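Local coordinates for dnab-like replicative helicase (Bacillus phage SPP1, PDB 3BH0), which is the ATPase domain of a DnaB-family replicative helicase, which probably couples ATP hydrolysis to 5'-3' unwinding of duplex DNA, at residues T49-G54 with N95-N100; S53-L58 with T82-K87; Y63-R68 with I259-Y264; Q208-L213 with E254-I259. One frame throughout, in Å; residues are numbered along the deposited sequence.

Interaction 1: residues T49-G54 with N95-N100; sequences TGVPSG and NDDVVN
Val51 and Asp97 open the contact, sliding past each other in opposite directions until the CG1 methyl of Val51 lies 3.5 Å from OD2 of Asp97. With CG1 anti to the backbone N (chi1 -172°), the valine directs that branch at the acid. The polar end of Asp97 is engaged elsewhere: OD1 forms a salt bridge with NE of Arg182, while OD2 is the oxygen turned to the methyl. Arg182, which also donates from NH1 to the carbonyl O of Thr49, thus ties both segments together from outside.

One residue on, Pro52 meets the carboxamide of Asn95. The amide runs alongside the CG-CD bond of the ring: ND2 of Asn95 is 3.7 Å from Pro52 CG, and OD1 of Asn95 is likewise 3.7 Å from Pro52 CD. This is contact by shape alone, a carboxamide lying against the CG and CD methylenes of the proline. Pro52 CD also comes within 4.1 Å of Asp97 OD2, so the carboxylate end is shared by the two neighbouring side chains.

The asparagine is at the exposed margin, whereas Val51, Pro52 and Asp97 are buried. Asp96, between the two polar residues, has positive phi in a Schellman motif that closes the preceding helix and turns the chain towards strand 98-103. The 49-54 loop thus lies across the helix-to-strand turn; Val51 also packs on Met92 of helix 81-93 and Ile184 of strand 183-188, and the backbones of Gly50 and Val51 pair with Tyr63 and Tyr65, respectively.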
loop_
_atom_site.group_PDB
_atom_site.type_symbol
_atom_site.label_atom_id
_atom_site.label_comp_id
_atom_site.label_asym_id
_atom_site.label_seq_id
_atom_site.Cartn_x
_atom_site.Cartn_y
_atom_site.Cartn_z
ATOM N N THR A 49 6.090 12.079 -11.293
ATOM C CA THR A 49 4.845 12.446 -11.928
ATOM C C THR A 49 3.694 12.087 -11.000
ATOM O O THR A 49 2.998 12.967 -10.494
ATOM C CB THR A 49 4.687 11.706 -13.273
ATOM O OG1 THR A 49 5.769 12.066 -14.135
ATOM C CG2 THR A 49 3.364 12.054 -13.949
ATOM N N GLY A 50 3.521 10.789 -10.759
ATOM C CA GLY A 50 2.394 10.289 -9.981
ATOM C C GLY A 50 2.497 10.453 -8.474
ATOM O O GLY A 50 3.316 11.215 -7.965
ATOM N N VAL A 51 1.628 9.735 -7.772
ATOM C CA VAL A 51 1.562 9.768 -6.326
ATOM C C VAL A 51 2.784 9.057 -5.774
ATOM O O VAL A 51 3.056 7.908 -6.147
ATOM C CB VAL A 51 0.306 9.035 -5.805
ATOM C CG1 VAL A 51 0.149 9.260 -4.320
ATOM C CG2 VAL A 51 -0.944 9.482 -6.550
ATOM N N PRO A 52 3.528 9.730 -4.879
ATOM C CA PRO A 52 4.716 9.087 -4.310
ATOM C C PRO A 52 4.370 8.097 -3.182
ATOM O O PRO A 52 3.489 8.365 -2.354
ATOM C CB PRO A 52 5.514 10.271 -3.752
ATOM C CG PRO A 52 4.466 11.291 -3.386
ATOM C CD PRO A 52 3.316 11.093 -4.341
ATOM N N SER A 53 5.059 6.960 -3.173
ATOM C CA SER A 53 5.099 6.067 -2.013
ATOM C C SER A 53 5.839 6.748 -0.863
ATOM O O SER A 53 5.542 6.495 0.300
ATOM C CB SER A 53 5.841 4.798 -2.379
ATOM O OG SER A 53 7.162 5.112 -2.771
ATOM N N GLY A 54 6.799 7.611 -1.210
ATOM C CA GLY A 54 7.619 8.335 -0.246
ATOM C C GLY A 54 8.951 7.634 -0.034
ATOM O O GLY A 54 9.802 8.092 0.735
ATOM N N ASN A 95 1.632 14.525 0.558
ATOM C CA ASN A 95 1.586 15.210 -0.731
ATOM C C ASN A 95 0.235 15.902 -0.906
ATOM O O ASN A 95 -0.034 16.507 -1.936
ATOM C CB ASN A 95 1.782 14.197 -1.855
ATOM C CG ASN A 95 2.873 14.594 -2.817
ATOM O OD1 ASN A 95 2.641 14.683 -4.028
ATOM N ND2 ASN A 95 4.082 14.810 -2.294
ATOM N N ASP A 96 -0.609 15.803 0.119
ATOM C CA ASP A 96 -1.997 16.288 0.103
ATOM C C ASP A 96 -2.896 15.489 -0.855
ATOM O O ASP A 96 -3.930 15.981 -1.329
ATOM C CB ASP A 96 -2.084 17.799 -0.150
ATOM C CG ASP A 96 -3.291 18.434 0.539
ATOM O OD1 ASP A 96 -4.307 18.688 -0.161
ATOM O OD2 ASP A 96 -3.227 18.659 1.781
ATOM N N ASP A 97 -2.498 14.247 -1.123
ATOM C CA ASP A 97 -3.364 13.301 -1.803
ATOM C C ASP A 97 -4.275 12.702 -0.742
ATOM O O ASP A 97 -3.983 12.816 0.460
ATOM C CB ASP A 97 -2.538 12.230 -2.514
ATOM C CG ASP A 97 -1.699 12.801 -3.649
ATOM O OD1 ASP A 97 -2.286 13.424 -4.559
ATOM O OD2 ASP A 97 -0.456 12.633 -3.633
ATOM N N VAL A 98 -5.379 12.094 -1.184
ATOM C CA VAL A 98 -6.396 11.531 -0.296
ATOM C C VAL A 98 -6.275 10.006 -0.229
ATOM O O VAL A 98 -6.327 9.327 -1.254
ATOM C CB VAL A 98 -7.826 11.931 -0.760
ATOM C CG1 VAL A 98 -8.902 11.330 0.149
ATOM C CG2 VAL A 98 -7.968 13.446 -0.809
ATOM N N VAL A 99 -6.115 9.481 0.984
ATOM C CA VAL A 99 -5.984 8.043 1.199
ATOM C C VAL A 99 -7.220 7.444 1.877
ATOM O O VAL A 99 -7.594 7.850 2.969
ATOM C CB VAL A 99 -4.708 7.691 2.007
ATOM C CG1 VAL A 99 -4.526 6.171 2.078
ATOM C CG2 VAL A 99 -3.466 8.348 1.389
ATOM N N ASN A 100 -7.852 6.489 1.200
ATOM C CA ASN A 100 -8.948 5.717 1.750
ATOM C C ASN A 100 -8.410 4.346 2.140
ATOM O O ASN A 100 -8.077 3.529 1.283
ATOM C CB ASN A 100 -10.054 5.531 0.713
ATOM C CG ASN A 100 -11.051 6.686 0.668
ATOM O OD1 ASN A 100 -10.889 7.701 1.341
ATOM N ND2 ASN A 100 -12.101 6.517 -0.136
#

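Interaction 2: residues S53-L58 with T82-K87; sequences SGFTEL and TAFALK
Phe55 and Phe84 form the dense part of this contact. Their rings are nearly parallel, with planes 11° apart, but are slid so far that they barely overlap, and the centroids stand 5.1 Å from each other. The shift leaves the rims to do the touching: CE2 of Phe55 reaches CE1 of Phe84 at 3.3 Å. Phe84 places its ring there with CG anti to the backbone N (chi1 176°), swinging it out from helix 81-93 towards the loop.

Lys87, one helical turn further along, comes up from the opposite side of the Phe55 ring plane. Its CG lies 3.3 Å from CZ of Phe55, so the far end of the ring is touched obliquely by an aromatic on one side of its plane and by a lysine stem on the other. The helix supplying both starts in what appears to be the P-loop (Walker A) of a RecA-like ATPase core, whose Lys81 and Thr82 lie in its first turn. Phe55 itself occupies the N-cap position of helix 56-62, and its backbone N bonds to Ser53 OG (3.2 Å, 163° at the hydrogen), an ST turn that fixes the loop just ahead of the helix.

Away from the rings the fit relaxes. The lysine chain bends at chi2 (62°) and carries its amine off towards Asn304, with which NZ is hydrogen-bonded, on the partly exposed side. Leu58 is turned the same way as Phe55 but stops short of segment 82-87. Phe305 of strand 304-307 and Leu296 of strand 292-299 also pack against Phe55.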
loop_
_atom_site.group_PDB
_atom_site.type_symbol
_atom_site.label_atom_id
_atom_site.label_comp_id
_atom_site.label_asym_id
_atom_site.label_seq_id
_atom_site.Cartn_x
_atom_site.Cartn_y
_atom_site.Cartn_z
ATOM N N SER A 53 5.059 6.960 -3.173
ATOM C CA SER A 53 5.099 6.067 -2.013
ATOM C C SER A 53 5.839 6.748 -0.863
ATOM O O SER A 53 5.542 6.495 0.300
ATOM C CB SER A 53 5.841 4.798 -2.379
ATOM O OG SER A 53 7.162 5.112 -2.771
ATOM N N GLY A 54 6.799 7.611 -1.210
ATOM C CA GLY A 54 7.619 8.335 -0.246
ATOM C C GLY A 54 8.951 7.634 -0.034
ATOM O O GLY A 54 9.802 8.092 0.735
ATOM N N PHE A 55 9.116 6.500 -0.707
ATOM C CA PHE A 55 10.367 5.793 -0.701
ATOM C C PHE A 55 11.090 6.160 -1.984
ATOM O O PHE A 55 10.780 5.664 -3.078
ATOM C CB PHE A 55 10.162 4.285 -0.520
ATOM C CG PHE A 55 9.350 3.933 0.701
ATOM C CD1 PHE A 55 9.777 4.313 1.972
ATOM C CD2 PHE A 55 8.152 3.244 0.586
ATOM C CE1 PHE A 55 9.018 4.007 3.105
ATOM C CE2 PHE A 55 7.393 2.928 1.725
ATOM C CZ PHE A 55 7.831 3.313 2.973
ATOM N N THR A 56 12.046 7.070 -1.819
ATOM C CA THR A 56 12.784 7.705 -2.905
ATOM C C THR A 56 13.052 6.764 -4.090
ATOM O O THR A 56 12.624 7.035 -5.216
ATOM C CB THR A 56 14.111 8.318 -2.349
ATOM O OG1 THR A 56 13.827 9.055 -1.146
ATOM C CG2 THR A 56 14.784 9.239 -3.367
ATOM N N GLU A 57 13.731 5.653 -3.811
ATOM C CA GLU A 57 14.257 4.784 -4.854
ATOM C C GLU A 57 13.197 3.956 -5.544
ATOM O O GLU A 57 13.442 3.425 -6.613
ATOM C CB GLU A 57 15.356 3.865 -4.296
ATOM C CG GLU A 57 16.665 4.573 -3.971
ATOM C CD GLU A 57 17.216 5.379 -5.146
ATOM O OE1 GLU A 57 17.247 4.848 -6.289
ATOM O OE2 GLU A 57 17.613 6.551 -4.919
ATOM N N LEU A 58 12.034 3.821 -4.919
ATOM C CA LEU A 58 10.921 3.111 -5.531
ATOM C C LEU A 58 10.182 4.061 -6.475
ATOM O O LEU A 58 9.772 3.669 -7.568
ATOM C CB LEU A 58 9.984 2.519 -4.459
ATOM C CG LEU A 58 8.577 2.071 -4.892
ATOM C CD1 LEU A 58 8.648 0.805 -5.733
ATOM C CD2 LEU A 58 7.633 1.889 -3.697
ATOM N N THR A 82 1.993 -4.348 6.859
ATOM C CA THR A 82 1.062 -3.349 7.400
ATOM C C THR A 82 1.767 -2.022 7.685
ATOM O O THR A 82 1.329 -0.964 7.224
ATOM C CB THR A 82 0.334 -3.858 8.686
ATOM O OG1 THR A 82 -0.366 -5.072 8.387
ATOM C CG2 THR A 82 -0.682 -2.823 9.186
ATOM N N ALA A 83 2.857 -2.106 8.444
ATOM C CA ALA A 83 3.732 -0.982 8.738
ATOM C C ALA A 83 4.149 -0.243 7.462
ATOM O O ALA A 83 4.139 0.978 7.420
ATOM C CB ALA A 83 4.969 -1.472 9.509
ATOM N N PHE A 84 4.500 -1.011 6.429
ATOM C CA PHE A 84 4.927 -0.489 5.129
ATOM C C PHE A 84 3.793 0.217 4.385
ATOM O O PHE A 84 3.990 1.308 3.819
ATOM C CB PHE A 84 5.494 -1.641 4.295
ATOM C CG PHE A 84 5.882 -1.265 2.902
ATOM C CD1 PHE A 84 7.099 -0.642 2.644
ATOM C CD2 PHE A 84 5.061 -1.578 1.839
ATOM C CE1 PHE A 84 7.472 -0.317 1.338
ATOM C CE2 PHE A 84 5.427 -1.255 0.535
ATOM C CZ PHE A 84 6.637 -0.623 0.292
ATOM N N ALA A 85 2.616 -0.407 4.383
ATOM C CA ALA A 85 1.434 0.206 3.791
ATOM C C ALA A 85 1.035 1.499 4.518
ATOM O O ALA A 85 0.789 2.528 3.878
ATOM C CB ALA A 85 0.278 -0.785 3.759
ATOM N N LEU A 86 0.990 1.460 5.849
ATOM C CA LEU A 86 0.620 2.666 6.608
ATOM C C LEU A 86 1.647 3.767 6.422
ATOM O O LEU A 86 1.302 4.942 6.354
ATOM C CB LEU A 86 0.362 2.379 8.096
ATOM C CG LEU A 86 -0.901 1.558 8.416
ATOM C CD1 LEU A 86 -0.852 1.022 9.811
ATOM C CD2 LEU A 86 -2.210 2.313 8.195
ATOM N N LYS A 87 2.908 3.378 6.298
ATOM C CA LYS A 87 3.971 4.345 6.083
ATOM C C LYS A 87 3.639 5.108 4.802
ATOM O O LYS A 87 3.463 6.323 4.827
ATOM C CB LYS A 87 5.322 3.635 6.040
ATOM C CG LYS A 87 6.518 4.524 5.802
ATOM C CD LYS A 87 6.699 5.551 6.893
ATOM C CE LYS A 87 7.786 6.538 6.492
ATOM N NZ LYS A 87 8.086 7.443 7.633
#

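Interaction 3: residues Y63-R68 with I259-Y264; sequences YGYKRR and IIEFLY
Tyr65 directs its hydroxyl at the carboxylate of Glu261, the two side chains arriving from opposite directions. The hydroxyl donates to OE1, with Tyr65 OH and Glu261 OE1 3.2 Å apart; OE1 is approached on its syn side, with the donor 27° out of the carboxylate plane. Tyr65 OH is also 3.2 Å from Glu261 OE2. Ring and carboxylate planes are turned 45° against each other. Lower on the same ring, the CD1 methyl of Ile259 touches the edge in plane, 4.0 Å from Tyr65 CD1 and 4.1 Å from Tyr65 CE1. One side of the phenol is therefore lined by two residues, i and i+2, that project from the same face of strand 259-265.

What brings these groups together lies further out. Gln88 of helix 81-93 is hydrogen-bonded through NE2 to the same phenol oxygen, which is thereby held from helix and strand alike. Extension beyond CG carries the Glu261 carboxylate out from the strand to reach it. Within the loop, Lys66 NZ bonds to the Gly64 carbonyl oxygen (3.1 Å) from above the carbonyl plane. Val71 of strand 70-74 packs against both Tyr65 and Ile259.

The 63-68 segment leads into strand 70-74, which is the parallel neighbour of strand 259-265. A buried tyrosine thus links this loop to the central sheet beneath helix 81-93, within the RecA-like ATPase fold of DnaB-family helicases.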
loop_
_atom_site.group_PDB
_atom_site.type_symbol
_atom_site.label_atom_id
_atom_site.label_comp_id
_atom_site.label_asym_id
_atom_site.label_seq_id
_atom_site.Cartn_x
_atom_site.Cartn_y
_atom_site.Cartn_z
ATOM N N TYR A 63 8.135 6.499 -10.965
ATOM C CA TYR A 63 7.813 7.923 -11.176
ATOM C C TYR A 63 6.503 8.322 -10.501
ATOM O O TYR A 63 5.876 9.318 -10.863
ATOM C CB TYR A 63 7.922 8.368 -12.661
ATOM C CG TYR A 63 9.377 8.599 -13.069
ATOM C CD1 TYR A 63 10.072 7.653 -13.828
ATOM C CD2 TYR A 63 10.077 9.733 -12.628
ATOM C CE1 TYR A 63 11.407 7.843 -14.175
ATOM C CE2 TYR A 63 11.415 9.932 -12.972
ATOM C CZ TYR A 63 12.070 8.988 -13.749
ATOM O OH TYR A 63 13.398 9.172 -14.080
ATOM N N GLY A 64 6.134 7.540 -9.481
ATOM C CA GLY A 64 4.886 7.717 -8.740
ATOM C C GLY A 64 3.797 6.789 -9.241
ATOM O O GLY A 64 3.883 6.248 -10.356
ATOM N N TYR A 65 2.776 6.588 -8.408
ATOM C CA TYR A 65 1.628 5.785 -8.796
ATOM C C TYR A 65 0.729 6.604 -9.686
ATOM O O TYR A 65 0.488 7.763 -9.425
ATOM C CB TYR A 65 0.850 5.272 -7.574
ATOM C CG TYR A 65 1.649 4.372 -6.656
ATOM C CD1 TYR A 65 2.370 3.277 -7.158
ATOM C CD2 TYR A 65 1.690 4.620 -5.284
ATOM C CE1 TYR A 65 3.105 2.459 -6.321
ATOM C CE2 TYR A 65 2.427 3.803 -4.433
ATOM C CZ TYR A 65 3.129 2.723 -4.952
ATOM O OH TYR A 65 3.853 1.916 -4.091
ATOM N N LYS A 66 0.242 5.982 -10.748
ATOM C CA LYS A 66 -0.587 6.673 -11.730
ATOM C C LYS A 66 -2.055 6.439 -11.424
ATOM O O LYS A 66 -2.446 5.343 -11.024
ATOM C CB LYS A 66 -0.292 6.184 -13.164
ATOM C CG LYS A 66 1.195 6.074 -13.552
ATOM C CD LYS A 66 1.965 7.396 -13.414
ATOM C CE LYS A 66 3.429 7.189 -13.784
ATOM N NZ LYS A 66 4.301 8.003 -12.894
ATOM N N ARG A 67 -2.851 7.476 -11.646
ATOM C CA ARG A 67 -4.304 7.412 -11.587
ATOM C C ARG A 67 -4.960 6.100 -12.082
ATOM O O ARG A 67 -6.076 5.790 -11.698
ATOM C CB ARG A 67 -4.886 8.606 -12.347
ATOM C CG ARG A 67 -4.405 9.969 -11.855
ATOM C CD ARG A 67 -5.533 10.757 -11.176
ATOM N NE ARG A 67 -5.254 12.198 -11.137
ATOM C CZ ARG A 67 -6.154 13.148 -10.859
ATOM N NH1 ARG A 67 -7.424 12.829 -10.597
ATOM N NH2 ARG A 67 -5.780 14.429 -10.843
ATOM N N ARG A 68 -4.302 5.303 -12.900
ATOM C CA ARG A 68 -4.950 4.046 -13.305
ATOM C C ARG A 68 -4.424 2.767 -12.606
ATOM O O ARG A 68 -5.007 1.680 -12.747
ATOM C CB ARG A 68 -4.895 3.916 -14.841
ATOM C CG ARG A 68 -3.612 3.328 -15.425
ATOM C CD ARG A 68 -3.842 1.911 -15.978
ATOM N NE ARG A 68 -2.573 1.283 -16.345
ATOM C CZ ARG A 68 -2.430 0.067 -16.872
ATOM N NH1 ARG A 68 -3.472 -0.715 -17.112
ATOM N NH2 ARG A 68 -1.217 -0.373 -17.165
ATOM N N ILE A 259 1.687 -3.038 -10.808
ATOM C CA ILE A 259 2.830 -3.097 -9.917
ATOM C C ILE A 259 2.610 -4.143 -8.821
ATOM O O ILE A 259 1.556 -4.194 -8.187
ATOM C CB ILE A 259 3.158 -1.713 -9.322
ATOM C CG1 ILE A 259 3.349 -0.693 -10.455
ATOM C CG2 ILE A 259 4.420 -1.800 -8.451
ATOM C CD1 ILE A 259 3.478 0.769 -10.035
ATOM N N ILE A 260 3.610 -4.983 -8.625
ATOM C CA ILE A 260 3.606 -5.938 -7.541
ATOM C C ILE A 260 4.881 -5.767 -6.740
ATOM O O ILE A 260 5.984 -6.041 -7.214
ATOM C CB ILE A 260 3.473 -7.390 -8.045
ATOM C CG1 ILE A 260 2.166 -7.557 -8.832
ATOM C CG2 ILE A 260 3.593 -8.388 -6.866
ATOM C CD1 ILE A 260 1.985 -8.931 -9.511
ATOM N N GLU A 261 4.725 -5.295 -5.516
ATOM C CA GLU A 261 5.862 -5.193 -4.635
ATOM C C GLU A 261 5.808 -6.240 -3.523
ATOM O O GLU A 261 4.878 -6.273 -2.731
ATOM C CB GLU A 261 6.050 -3.760 -4.127
ATOM C CG GLU A 261 4.789 -2.978 -3.949
ATOM C CD GLU A 261 5.006 -1.477 -3.947
ATOM O OE1 GLU A 261 5.147 -0.911 -5.035
ATOM O OE2 GLU A 261 4.987 -0.850 -2.871
ATOM N N PHE A 262 6.791 -7.137 -3.533
ATOM C CA PHE A 262 6.998 -8.097 -2.463
ATOM C C PHE A 262 7.883 -7.481 -1.386
ATOM O O PHE A 262 8.760 -6.668 -1.682
ATOM C CB PHE A 262 7.682 -9.360 -2.988
ATOM C CG PHE A 262 6.846 -10.182 -3.934
ATOM C CD1 PHE A 262 5.515 -10.450 -3.669
ATOM C CD2 PHE A 262 7.423 -10.738 -5.066
ATOM C CE1 PHE A 262 4.755 -11.239 -4.546
ATOM C CE2 PHE A 262 6.682 -11.541 -5.943
ATOM C CZ PHE A 262 5.345 -11.785 -5.682
ATOM N N LEU A 263 7.630 -7.865 -0.142
ATOM C CA LEU A 263 8.491 -7.521 0.978
ATOM C C LEU A 263 9.176 -8.775 1.500
ATOM O O LEU A 263 8.567 -9.833 1.624
ATOM C CB LEU A 263 7.698 -6.849 2.100
ATOM C CG LEU A 263 7.384 -5.343 2.104
ATOM C CD1 LEU A 263 7.533 -4.628 0.766
ATOM C CD2 LEU A 263 5.987 -5.159 2.607
ATOM N N TYR A 264 10.458 -8.646 1.796
ATOM C CA TYR A 264 11.237 -9.720 2.363
ATOM C C TYR A 264 12.155 -9.113 3.391
ATOM O O TYR A 264 12.850 -8.138 3.113
ATOM C CB TYR A 264 12.035 -10.401 1.260
ATOM C CG TYR A 264 12.972 -11.482 1.721
ATOM C CD1 TYR A 264 12.496 -12.749 2.044
ATOM C CD2 TYR A 264 14.339 -11.248 1.808
ATOM C CE1 TYR A 264 13.360 -13.750 2.452
ATOM C CE2 TYR A 264 15.211 -12.235 2.218
ATOM C CZ TYR A 264 14.722 -13.483 2.539
ATOM O OH TYR A 264 15.584 -14.472 2.943
#

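Interaction 4: residues Q208-L213 with E254-I259; sequences QISRDL and EQDADI
Ser210 and Asp256 point at each other between helix 202-220 and helix 252-256. The serine hydroxyl, anti to its own nitrogen (chi1 159°), stands out from its helix and donates to Asp256 OD2. The measured separation of Ser210 OG and Asp256 OD2, 2.5 Å, is short and doubtful, since the position of that carboxylate oxygen is not secure.

Arg211 comes to the same carboxylate differently. Its stem crosses the acid, with CG of Arg211 3.6 Å from Asp256 OD2, while the guanidinium folds away through a bend at chi3 and ends up with its plane almost perpendicular to the carboxylate, 88° apart. Opposite charges are therefore near without meeting: Arg211 NE is 5.9 Å from Asp256 OD2, which could still give a modest attraction. The same reservation about OD2 applies to both Arg211 distances. The bent chain lies back along its own helix, so that the backbone N of Gln208 sits over one face of the guanidinium near its rim.

Helix 202-220 is the connection of a beta-alpha-beta crossover between strands 183-188 and 223-228, adjacent parallel members of the RecA-like sheet. Asp256 ends the short helix 252-256, so the contact joins the crossover helix to the short helix before strand 259-265.

On the flank of helix 202-220 turned from the acid, Gln208 NE2 donates to Asp212 OD2 at 3.0 Å, from well above the carboxylate plane but within the plane of its own amide. Beyond the short helix, Asp258 turns elsewhere, gathering salt bridges from Arg68, Lys214 and Arg287.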
loop_
_atom_site.group_PDB
_atom_site.type_symbol
_atom_site.label_atom_id
_atom_site.label_comp_id
_atom_site.label_asym_id
_atom_site.label_seq_id
_atom_site.Cartn_x
_atom_site.Cartn_y
_atom_site.Cartn_z
ATOM N N GLN A 208 -12.244 -12.725 -9.698
ATOM C CA GLN A 208 -13.269 -11.664 -9.793
ATOM C C GLN A 208 -12.883 -10.445 -8.975
ATOM O O GLN A 208 -12.887 -9.331 -9.494
ATOM C CB GLN A 208 -14.649 -12.158 -9.353
ATOM C CG GLN A 208 -15.628 -11.018 -8.969
ATOM C CD GLN A 208 -15.560 -10.651 -7.478
ATOM O OE1 GLN A 208 -15.539 -11.526 -6.616
ATOM N NE2 GLN A 208 -15.530 -9.359 -7.182
ATOM N N ILE A 209 -12.529 -10.648 -7.707
ATOM C CA ILE A 209 -12.060 -9.530 -6.878
ATOM C C ILE A 209 -10.943 -8.750 -7.576
ATOM O O ILE A 209 -10.956 -7.525 -7.594
ATOM C CB ILE A 209 -11.603 -9.977 -5.476
ATOM C CG1 ILE A 209 -12.786 -10.515 -4.661
ATOM C CG2 ILE A 209 -10.925 -8.796 -4.746
ATOM C CD1 ILE A 209 -12.382 -11.329 -3.429
ATOM N N SER A 210 -10.000 -9.467 -8.174
ATOM C CA SER A 210 -8.850 -8.849 -8.856
ATOM C C SER A 210 -9.252 -8.017 -10.091
ATOM O O SER A 210 -8.864 -6.852 -10.216
ATOM C CB SER A 210 -7.806 -9.931 -9.210
ATOM O OG SER A 210 -6.933 -9.512 -10.257
ATOM N N ARG A 211 -10.036 -8.616 -10.990
ATOM C CA ARG A 211 -10.539 -7.911 -12.181
ATOM C C ARG A 211 -11.277 -6.647 -11.801
ATOM O O ARG A 211 -11.025 -5.576 -12.378
ATOM C CB ARG A 211 -11.462 -8.804 -13.023
ATOM C CG ARG A 211 -10.739 -9.842 -13.838
ATOM C CD ARG A 211 -11.693 -10.568 -14.774
ATOM N NE ARG A 211 -12.773 -11.240 -14.050
ATOM C CZ ARG A 211 -12.717 -12.505 -13.659
ATOM N NH1 ARG A 211 -11.632 -13.213 -13.928
ATOM N NH2 ARG A 211 -13.742 -13.070 -13.008
ATOM N N ASP A 212 -12.167 -6.773 -10.814
ATOM C CA ASP A 212 -13.017 -5.667 -10.378
ATOM C C ASP A 212 -12.210 -4.526 -9.741
ATOM O O ASP A 212 -12.530 -3.329 -9.939
ATOM C CB ASP A 212 -14.145 -6.178 -9.453
ATOM C CG ASP A 212 -15.150 -7.096 -10.186
ATOM O OD1 ASP A 212 -15.003 -7.284 -11.415
ATOM O OD2 ASP A 212 -16.086 -7.640 -9.550
ATOM N N LEU A 213 -11.153 -4.894 -9.005
ATOM C CA LEU A 213 -10.276 -3.897 -8.369
ATOM C C LEU A 213 -9.535 -3.079 -9.405
ATOM O O LEU A 213 -9.339 -1.877 -9.236
ATOM C CB LEU A 213 -9.289 -4.541 -7.375
ATOM C CG LEU A 213 -9.895 -4.878 -6.008
ATOM C CD1 LEU A 213 -8.922 -5.636 -5.121
ATOM C CD2 LEU A 213 -10.442 -3.628 -5.281
ATOM N N GLU A 254 -1.667 -11.703 -10.599
ATOM C CA GLU A 254 -0.438 -11.206 -11.216
ATOM C C GLU A 254 -0.687 -10.560 -12.580
ATOM O O GLU A 254 0.055 -9.672 -13.005
ATOM C CB GLU A 254 0.632 -12.303 -11.317
ATOM C CG GLU A 254 0.451 -13.302 -12.450
ATOM C CD GLU A 254 1.703 -14.136 -12.702
ATOM O OE1 GLU A 254 1.625 -15.364 -12.481
ATOM O OE2 GLU A 254 2.752 -13.572 -13.114
ATOM N N GLN A 255 -1.737 -11.005 -13.262
ATOM C CA GLN A 255 -2.063 -10.457 -14.571
ATOM C C GLN A 255 -2.645 -9.046 -14.481
ATOM O O GLN A 255 -2.206 -8.150 -15.196
ATOM C CB GLN A 255 -2.937 -11.439 -15.357
ATOM C CG GLN A 255 -2.080 -12.626 -15.873
ATOM C CD GLN A 255 -2.887 -13.828 -16.332
ATOM O OE1 GLN A 255 -3.900 -13.687 -17.001
ATOM N NE2 GLN A 255 -2.427 -15.021 -15.978
ATOM N N ASP A 256 -3.573 -8.834 -13.554
ATOM C CA ASP A 256 -4.253 -7.540 -13.452
ATOM C C ASP A 256 -3.414 -6.384 -12.914
ATOM O O ASP A 256 -3.574 -5.243 -13.353
ATOM C CB ASP A 256 -5.554 -7.687 -12.666
ATOM C CG ASP A 256 -6.564 -8.543 -13.400
ATOM O OD1 ASP A 256 -6.568 -8.517 -14.659
ATOM O OD2 ASP A 256 -7.343 -9.247 -12.732
ATOM N N ALA A 257 -2.510 -6.681 -11.984
ATOM C CA ALA A 257 -1.711 -5.647 -11.337
ATOM C C ALA A 257 -0.677 -5.044 -12.284
ATOM O O ALA A 257 -0.041 -5.735 -13.083
ATOM C CB ALA A 257 -1.037 -6.194 -10.085
ATOM N N ASP A 258 -0.528 -3.737 -12.190
ATOM C CA ASP A 258 0.510 -3.032 -12.911
ATOM C C ASP A 258 1.813 -3.120 -12.129
ATOM O O ASP A 258 2.896 -3.264 -12.702
ATOM C CB ASP A 258 0.066 -1.579 -13.119
ATOM C CG ASP A 258 -1.323 -1.504 -13.716
ATOM O OD1 ASP A 258 -1.540 -2.136 -14.780
ATOM O OD2 ASP A 258 -2.214 -0.884 -13.100
ATOM N N ILE A 259 1.687 -3.038 -10.808
ATOM C CA ILE A 259 2.830 -3.097 -9.917
ATOM C C ILE A 259 2.610 -4.143 -8.821
ATOM O O ILE A 259 1.556 -4.194 -8.187
ATOM C CB ILE A 259 3.158 -1.713 -9.322
ATOM C CG1 ILE A 259 3.349 -0.693 -10.455
ATOM C CG2 ILE A 259 4.420 -1.800 -8.451
ATOM C CD1 ILE A 259 3.478 0.769 -10.035
#

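In the fold
Interactions 1, 2 and 3 are buried and converge on helix 81-93, whereas interaction 4 is only partly buried, about 21 Å between centres from both interaction 1 and interaction 2. Their chemistry follows that placing: aromatic and aliphatic carbon dominates interaction 2, interaction 1 combines apolar atoms with polar groups, interaction 3 adds a buried phenol-to-acid bond, and interaction 4 rests on a serine and an acid between helix 202-220 and helix 252-256. Interactions 1 and 3 are stitched by backbone pairing of their loops, and interactions 2 and 3 touch where Phe84 packs on Glu261 and Leu263. Interactions 3 and 4 share Ile259 and are joined by the Arg68-Asp258 salt bridge.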